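Local coordinates for sensor protein (Geobacter sulfurreducens, PDB 3H7M), which is the periplasmic-binding-protein-like sensor domain of a membrane histidine kinase that probably passes phosphate from ATP to a protein histidine, at residues 71-76 / 193-198; 86-91 / 197-202. All coordinates share one frame; numbering follows the deposited sequence.

Contact 1: 71-76 / 193-198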
ATOM      1  N   VAL A  71      10.655  -1.261  14.139  1.00 70.42           N
ATOM      2  CA  VAL A  71      10.319   0.022  13.543  1.00 63.05           C
ATOM      3  C   VAL A  71       9.230   0.598  14.423  1.00 59.50           C
ATOM      4  O   VAL A  71       8.492  -0.139  15.072  1.00 60.24           O
ATOM      5  CB  VAL A  71       9.792  -0.117  12.105  1.00 64.01           C
ATOM      6  CG1 VAL A  71      10.783  -0.910  11.286  1.00 66.20           C
ATOM      7  CG2 VAL A  71       8.414  -0.773  12.094  1.00 58.04           C
ATOM      8  N   ASP A  72       9.102   1.911  14.433  1.00 51.08           N
ATOM      9  CA  ASP A  72       8.114   2.506  15.298  1.00 55.35           C
ATOM     10  C   ASP A  72       6.780   2.818  14.661  1.00 52.56           C
ATOM     11  O   ASP A  72       5.803   3.063  15.364  1.00 55.49           O
ATOM     12  CB  ASP A  72       8.724   3.755  15.920  1.00 60.14           C
ATOM     13  CG  ASP A  72      10.117   3.491  16.474  1.00 65.74           C
ATOM     14  OD1 ASP A  72      10.248   2.605  17.351  1.00 63.55           O
ATOM     15  OD2 ASP A  72      11.078   4.158  16.029  1.00 66.34           O
ATOM     16  N   VAL A  73       6.726   2.784  13.336  1.00 51.69           N
ATOM     17  CA  VAL A  73       5.494   3.110  12.622  1.00 47.20           C
ATOM     18  C   VAL A  73       5.524   2.693  11.153  1.00 46.75           C
ATOM     19  O   VAL A  73       6.594   2.585  10.535  1.00 44.89           O
ATOM     20  CB  VAL A  73       5.245   4.629  12.688  1.00 48.45           C
ATOM     21  CG1 VAL A  73       6.480   5.366  12.213  1.00 50.44           C
ATOM     22  CG2 VAL A  73       4.049   5.012  11.845  1.00 53.26           C
ATOM     23  N   LEU A  74       4.342   2.461  10.598  1.00 41.16           N
ATOM     24  CA  LEU A  74       4.222   2.092   9.202  1.00 43.72           C
ATOM     25  C   LEU A  74       3.486   3.256   8.584  1.00 44.42           C
ATOM     26  O   LEU A  74       2.403   3.626   9.057  1.00 37.57           O
ATOM     27  CB  LEU A  74       3.424   0.799   9.040  1.00 42.89           C
ATOM     28  CG  LEU A  74       4.036  -0.442   9.705  1.00 49.88           C
ATOM     29  CD1 LEU A  74       3.243  -1.650   9.273  1.00 49.23           C
ATOM     30  CD2 LEU A  74       5.500  -0.622   9.321  1.00 44.09           C
ATOM     31  N   GLN A  75       4.087   3.840   7.546  1.00 40.12           N
ATOM     32  CA  GLN A  75       3.509   5.010   6.879  1.00 40.76           C
ATOM     33  C   GLN A  75       2.378   4.723   5.926  1.00 39.79           C
ATOM     34  O   GLN A  75       1.613   5.614   5.592  1.00 45.56           O
ATOM     35  CB  GLN A  75       4.592   5.798   6.121  1.00 46.84           C
ATOM     36  CG  GLN A  75       5.701   4.943   5.498  1.00 43.56           C
ATOM     37  CD  GLN A  75       6.592   5.711   4.526  1.00 46.30           C
ATOM     38  OE1 GLN A  75       6.879   6.899   4.711  1.00 42.05           O
ATOM     39  NE2 GLN A  75       7.048   5.020   3.490  1.00 49.34           N
ATOM     40  N   GLY A  76       2.265   3.479   5.480  1.00 40.94           N
ATOM     41  CA  GLY A  76       1.213   3.167   4.532  1.00 38.86           C
ATOM     42  C   GLY A  76       0.606   1.791   4.669  1.00 47.22           C
ATOM     43  O   GLY A  76       1.100   0.817   4.097  1.00 45.40           O
ATOM     44  N   TYR A 193      -6.115   3.892   3.738  1.00 41.53           N
ATOM     45  CA  TYR A 193      -4.659   3.685   3.866  1.00 41.34           C
ATOM     46  C   TYR A 193      -3.948   4.822   4.629  1.00 35.50           C
ATOM     47  O   TYR A 193      -4.123   6.012   4.313  1.00 31.05           O
ATOM     48  CB  TYR A 193      -4.119   3.553   2.427  1.00 37.07           C
ATOM     49  CG  TYR A 193      -2.688   3.148   2.232  1.00 35.13           C
ATOM     50  CD1 TYR A 193      -2.320   1.797   2.182  1.00 29.04           C
ATOM     51  CD2 TYR A 193      -1.711   4.117   1.970  1.00 32.74           C
ATOM     52  CE1 TYR A 193      -1.005   1.423   1.863  1.00 38.34           C
ATOM     53  CE2 TYR A 193      -0.389   3.757   1.634  1.00 27.51           C
ATOM     54  CZ  TYR A 193      -0.047   2.419   1.589  1.00 43.51           C
ATOM     55  OH  TYR A 193       1.263   2.092   1.307  1.00 38.39           O
ATOM     56  N   GLY A 194      -3.133   4.470   5.619  1.00 37.31           N
ATOM     57  CA  GLY A 194      -2.472   5.527   6.374  1.00 34.16           C
ATOM     58  C   GLY A 194      -1.430   5.047   7.344  1.00 38.42           C
ATOM     59  O   GLY A 194      -0.928   3.930   7.221  1.00 40.92           O
ATOM     60  N   TYR A 195      -1.068   5.882   8.313  1.00 39.99           N
ATOM     61  CA  TYR A 195      -0.060   5.431   9.265  1.00 35.48           C
ATOM     62  C   TYR A 195      -0.668   4.495  10.289  1.00 40.62           C
ATOM     63  O   TYR A 195      -1.892   4.439  10.458  1.00 32.62           O
ATOM     64  CB  TYR A 195       0.585   6.605   9.999  1.00 36.31           C
ATOM     65  CG  TYR A 195       1.299   7.580   9.103  1.00 37.02           C
ATOM     66  CD1 TYR A 195       0.596   8.577   8.430  1.00 38.03           C
ATOM     67  CD2 TYR A 195       2.677   7.493   8.909  1.00 28.12           C
ATOM     68  CE1 TYR A 195       1.238   9.456   7.586  1.00 30.55           C
ATOM     69  CE2 TYR A 195       3.329   8.372   8.071  1.00 33.78           C
ATOM     70  CZ  TYR A 195       2.607   9.351   7.406  1.00 35.41           C
ATOM     71  OH  TYR A 195       3.252  10.206   6.541  1.00 42.43           O
ATOM     72  N   ALA A 196       0.210   3.761  10.964  1.00 44.60           N
ATOM     73  CA  ALA A 196      -0.167   2.831  12.003  1.00 47.89           C
ATOM     74  C   ALA A 196       1.043   2.612  12.924  1.00 57.50           C
ATOM     75  O   ALA A 196       2.193   2.615  12.469  1.00 55.61           O
ATOM     76  CB  ALA A 196      -0.610   1.535  11.390  1.00 47.40           C
ATOM     77  N   VAL A 197       0.765   2.453  14.218  1.00 60.99           N
ATOM     78  CA  VAL A 197       1.783   2.230  15.251  1.00 65.03           C
ATOM     79  C   VAL A 197       1.333   1.104  16.176  1.00 65.75           C
ATOM     80  O   VAL A 197       0.168   0.707  16.139  1.00 71.66           O
ATOM     81  CB  VAL A 197       1.994   3.488  16.112  1.00 66.46           C
ATOM     82  CG1 VAL A 197       2.888   4.473  15.386  1.00 61.92           C
ATOM     83  CG2 VAL A 197       0.646   4.134  16.421  1.00 67.62           C
ATOM     84  N   ARG A 198       2.249   0.599  17.004  1.00 68.97           N
ATOM     85  CA  ARG A 198       1.939  -0.489  17.944  1.00 68.64           C
ATOM     86  C   ARG A 198       0.723  -0.198  18.811  1.00 66.46           C
ATOM     87  O   ARG A 198       0.542   0.923  19.273  1.00 66.81           O
ATOM     88  CB  ARG A 198       3.132  -0.770  18.866  1.00 72.43           C
ATOM     89  CG  ARG A 198       4.249  -1.586  18.234  1.00 79.71           C
ATOM     90  CD  ARG A 198       5.361  -1.895  19.229  1.00 82.33           C
ATOM     91  NE  ARG A 198       6.073  -0.694  19.653  1.00 92.48           N
ATOM     92  CZ  ARG A 198       6.838   0.045  18.856  1.00 97.81           C
ATOM     93  NH1 ARG A 198       6.998  -0.295  17.585  1.00101.11           N
ATOM     94  NH2 ARG A 198       7.441   1.130  19.326  1.00100.21           N
TER
HETATM   95  O   HOH W   1       4.335   2.070  17.513  1.00 61.21           O
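Tyr193 lays its ring against the backbone of Gly76, whose C sits 3.1 Å above the ring plane, offset toward the rim; CG anti to the backbone N (chi1 -172°) starts the side chain on this course, and its OH is hydrogen-bonded to Asn37 ND2. An alanine here would probably uncover the Gly76 peptide and leave Asn37 without its hydroxyl partner. Gly194 O is met by the CA of Gly76. Tyr195 turns one face to Gln75, the carbonyl O of Gln75 lying over the ring centre, while Gln75 CB touches CE2 of Tyr195 at 3.5 Å; the Tyr195 OH is hydrogen-bonded to Thr41 OG1. Ala196 makes the antiparallel hydrogen-bonded pair with Leu74: Leu74 N to Ala196 O is 2.9 Å and straight (169°), the return bond more bent (137°). Val197 rests CG1 on Val73 CB (3.6 Å). Arg198 gives NH1 to Val71 O (2.9 Å) within its guanidinium plane; NH2 reaches Asp72 OD1 only as a long salt bridge, Asp72 OD2 being hydrogen-bonded to Val14 N on strand 13-18. A water joins Arg198 N to Asp72 O. These are central strands of a solute-binding-protein sheet: Tyr195 packs on helix 36-48, Val73 and Val197 on helix 202-218.

Contact 2: 86-91 / 197-202. With NA (sodium ion), chain B.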
ATOM      1  N   GLN A  86      -4.652  -5.291  16.519  1.00 80.30           N
ATOM      2  CA  GLN A  86      -3.267  -5.458  16.945  1.00 75.80           C
ATOM      3  C   GLN A  86      -2.389  -4.228  16.802  1.00 72.95           C
ATOM      4  O   GLN A  86      -1.262  -4.205  17.301  1.00 74.75           O
ATOM      5  CB  GLN A  86      -2.624  -6.604  16.180  1.00 78.04           C
ATOM      6  CG  GLN A  86      -3.430  -7.875  16.188  1.00 81.66           C
ATOM      7  CD  GLN A  86      -2.585  -9.057  15.806  1.00 90.61           C
ATOM      8  OE1 GLN A  86      -1.972  -9.071  14.739  1.00 95.67           O
ATOM      9  NE2 GLN A  86      -2.533 -10.060  16.681  1.00 95.07           N
ATOM     10  N   ILE A  87      -2.892  -3.220  16.097  1.00 68.62           N
ATOM     11  CA  ILE A  87      -2.148  -1.981  15.901  1.00 60.15           C
ATOM     12  C   ILE A  87      -3.153  -0.854  15.819  1.00 60.92           C
ATOM     13  O   ILE A  87      -4.336  -1.083  15.557  1.00 57.28           O
ATOM     14  CB  ILE A  87      -1.317  -2.011  14.603  1.00 62.78           C
ATOM     15  CG1 ILE A  87      -2.242  -2.089  13.387  1.00 67.19           C
ATOM     16  CG2 ILE A  87      -0.362  -3.203  14.620  1.00 55.09           C
ATOM     17  CD1 ILE A  87      -1.507  -2.086  12.044  1.00 74.16           C
ATOM     18  N   ASP A  88      -2.703   0.366  16.048  1.00 59.26           N
ATOM     19  CA  ASP A  88      -3.632   1.474  15.992  1.00 63.42           C
ATOM     20  C   ASP A  88      -3.374   2.275  14.737  1.00 60.96           C
ATOM     21  O   ASP A  88      -2.229   2.541  14.386  1.00 62.53           O
ATOM     22  CB  ASP A  88      -3.495   2.343  17.247  1.00 71.43           C
ATOM     23  CG  ASP A  88      -3.610   1.529  18.540  1.00 70.74           C
ATOM     24  OD1 ASP A  88      -4.285   0.479  18.525  1.00 61.37           O
ATOM     25  OD2 ASP A  88      -3.035   1.941  19.570  1.00 73.30           O
ATOM     26  N   PHE A  89      -4.453   2.627  14.052  1.00 57.78           N
ATOM     27  CA  PHE A  89      -4.369   3.388  12.823  1.00 52.27           C
ATOM     28  C   PHE A  89      -4.738   4.820  13.063  1.00 54.46           C
ATOM     29  O   PHE A  89      -5.620   5.114  13.880  1.00 54.54           O
ATOM     30  CB  PHE A  89      -5.337   2.852  11.773  1.00 48.49           C
ATOM     31  CG  PHE A  89      -5.014   1.472  11.298  1.00 57.02           C
ATOM     32  CD1 PHE A  89      -5.087   0.390  12.169  1.00 52.96           C
ATOM     33  CD2 PHE A  89      -4.644   1.247   9.968  1.00 47.48           C
ATOM     34  CE1 PHE A  89      -4.799  -0.905  11.729  1.00 60.37           C
ATOM     35  CE2 PHE A  89      -4.351  -0.047   9.519  1.00 51.92           C
ATOM     36  CZ  PHE A  89      -4.430  -1.126  10.403  1.00 55.90           C
ATOM     37  N   THR A  90      -4.071   5.715  12.342  1.00 42.76           N
ATOM     38  CA  THR A  90      -4.384   7.122  12.440  1.00 36.67           C
ATOM     39  C   THR A  90      -5.453   7.256  11.374  1.00 34.49           C
ATOM     40  O   THR A  90      -5.782   6.279  10.714  1.00 39.54           O
ATOM     41  CB  THR A  90      -3.204   7.969  11.991  1.00 48.64           C
ATOM     42  OG1 THR A  90      -2.865   7.613  10.636  1.00 49.22           O
ATOM     43  CG2 THR A  90      -2.008   7.742  12.896  1.00 40.66           C
ATOM     44  N   PRO A  91      -6.053   8.445  11.227  1.00 38.73           N
ATOM     45  CA  PRO A  91      -7.040   8.503  10.154  1.00 42.48           C
ATOM     46  C   PRO A  91      -6.184   8.206   8.904  1.00 47.80           C
ATOM     47  O   PRO A  91      -4.955   8.332   8.948  1.00 46.52           O
ATOM     48  CB  PRO A  91      -7.497   9.963  10.185  1.00 36.98           C
ATOM     49  CG  PRO A  91      -7.360  10.321  11.626  1.00 32.59           C
ATOM     50  CD  PRO A  91      -6.082   9.669  12.052  1.00 38.51           C
ATOM     51  N   VAL A 197       0.765   2.453  14.218  1.00 60.99           N
ATOM     52  CA  VAL A 197       1.783   2.230  15.251  1.00 65.03           C
ATOM     53  C   VAL A 197       1.333   1.104  16.176  1.00 65.75           C
ATOM     54  O   VAL A 197       0.168   0.707  16.139  1.00 71.66           O
ATOM     55  CB  VAL A 197       1.994   3.488  16.112  1.00 66.46           C
ATOM     56  CG1 VAL A 197       2.888   4.473  15.386  1.00 61.92           C
ATOM     57  CG2 VAL A 197       0.646   4.134  16.421  1.00 67.62           C
ATOM     58  N   ARG A 198       2.249   0.599  17.004  1.00 68.97           N
ATOM     59  CA  ARG A 198       1.939  -0.489  17.944  1.00 68.64           C
ATOM     60  C   ARG A 198       0.723  -0.198  18.811  1.00 66.46           C
ATOM     61  O   ARG A 198       0.542   0.923  19.273  1.00 66.81           O
ATOM     62  CB  ARG A 198       3.132  -0.770  18.866  1.00 72.43           C
ATOM     63  CG  ARG A 198       4.249  -1.586  18.234  1.00 79.71           C
ATOM     64  CD  ARG A 198       5.361  -1.895  19.229  1.00 82.33           C
ATOM     65  NE  ARG A 198       6.073  -0.694  19.653  1.00 92.48           N
ATOM     66  CZ  ARG A 198       6.838   0.045  18.856  1.00 97.81           C
ATOM     67  NH1 ARG A 198       6.998  -0.295  17.585  1.00101.11           N
ATOM     68  NH2 ARG A 198       7.441   1.130  19.326  1.00100.21           N
ATOM     69  N   GLN A 199      -0.103  -1.217  19.028  1.00 70.47           N
ATOM     70  CA  GLN A 199      -1.308  -1.096  19.855  1.00 74.01           C
ATOM     71  C   GLN A 199      -0.970  -0.399  21.175  1.00 68.13           C
ATOM     72  O   GLN A 199      -0.003  -0.764  21.840  1.00 67.22           O
ATOM     73  CB  GLN A 199      -1.869  -2.490  20.155  1.00 77.40           C
ATOM     74  CG  GLN A 199      -3.286  -2.517  20.721  1.00 77.13           C
ATOM     75  CD  GLN A 199      -4.292  -2.999  19.695  1.00 80.96           C
ATOM     76  OE1 GLN A 199      -4.761  -2.230  18.853  1.00 80.07           O
ATOM     77  NE2 GLN A 199      -4.613  -4.288  19.746  1.00 75.38           N
ATOM     78  N   GLY A 200      -1.757   0.609  21.540  1.00 67.72           N
ATOM     79  CA  GLY A 200      -1.519   1.335  22.784  1.00 72.09           C
ATOM     80  C   GLY A 200      -0.348   2.310  22.829  1.00 72.37           C
ATOM     81  O   GLY A 200       0.249   2.518  23.885  1.00 70.28           O
ATOM     82  N   ASP A 201      -0.015   2.915  21.693  1.00 73.17           N
ATOM     83  CA  ASP A 201       1.088   3.862  21.641  1.00 69.44           C
ATOM     84  C   ASP A 201       0.539   5.234  21.303  1.00 67.55           C
ATOM     85  O   ASP A 201       1.143   5.995  20.557  1.00 66.43           O
ATOM     86  CB  ASP A 201       2.108   3.426  20.595  1.00 71.09           C
ATOM     87  CG  ASP A 201       3.382   4.240  20.655  1.00 77.29           C
ATOM     88  OD1 ASP A 201       4.416   3.781  20.121  1.00 81.80           O
ATOM     89  OD2 ASP A 201       3.351   5.346  21.235  1.00 82.74           O
ATOM     90  N   ALA A 202      -0.618   5.535  21.882  1.00 65.80           N
ATOM     91  CA  ALA A 202      -1.322   6.800  21.668  1.00 65.94           C
ATOM     92  C   ALA A 202      -0.454   8.045  21.494  1.00 62.30           C
ATOM     93  O   ALA A 202      -0.890   9.026  20.892  1.00 58.76           O
ATOM     94  CB  ALA A 202      -2.328   7.034  22.804  1.00 51.68           C
TER
HETATM   95 NA    NA B   1      -6.568  -0.437  17.525  1.00 62.14          NA
HETATM   96  O   HOH W   2      -7.965  -1.959  19.680  1.00 63.67           O
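Asp88 and Gln199 meet at a sodium ion, where strand 181-198 ends beside the start of its antiparallel neighbour 87-103 in the solute-binding-protein sheet and a type II turn, Arg198 to Asp201, leads into helix 202-218. Asp88 OD1 binds sodium at 2.7 Å and Gln199 OE1 at 2.9 Å, with a water and the backbone O of Ala84 completing the observed ligands. The two side chains cross at about a right angle, and the shared cation probably offsets the repulsion between their oxygens, with Asp88 OD1 2.8 Å from Gln199 OE1. A bend at chi2 (107°) takes Gln199 CD off the extended path, and NE2 lies 3.3 Å from Gln86 CA, with a weak hydrogen bond to Arg85 O. Backbone bonds zip the strands together: Asp88 N to Val197 O is 2.9 Å, and Val197 N returns to Asp88 O. Ile87 CB touches the Val197 carbonyl O at 3.5 Å, while its side chain packs on Phe63 and Leu66 of helix 62-67. The carboxylate thus splits its work, one oxygen for the metal and one for the turn: Gly200 N hydrogen-bonds Asp88 OD2 on the syn side at 2.7 Å, 28° out of the carboxylate plane.

How the contacts relate
From the N terminus the chain passes through 71-76, then helix 81-84, and next through segment 86-91, where strand 87-103 leads out, as in solute-binding proteins of this family, to the excursion through the second lobe, which returns as strand 181-198. Contact 1 closes a loop with 116 residues between its segments; contact 2 closes one of 105. The two overlap and cross slightly, because 86-91 lies within the first loop while 197-202 runs on past its end, and Val197 and Arg198 serve both. Strand 181-198 therefore stands between strands 73-78 and 87-103 in the mixed sheet. The centres are 8 Å apart, joined by a probable hydrogen bond from Thr90 N to Tyr195 O and by Ala196 CB packing on Ile87 CD1.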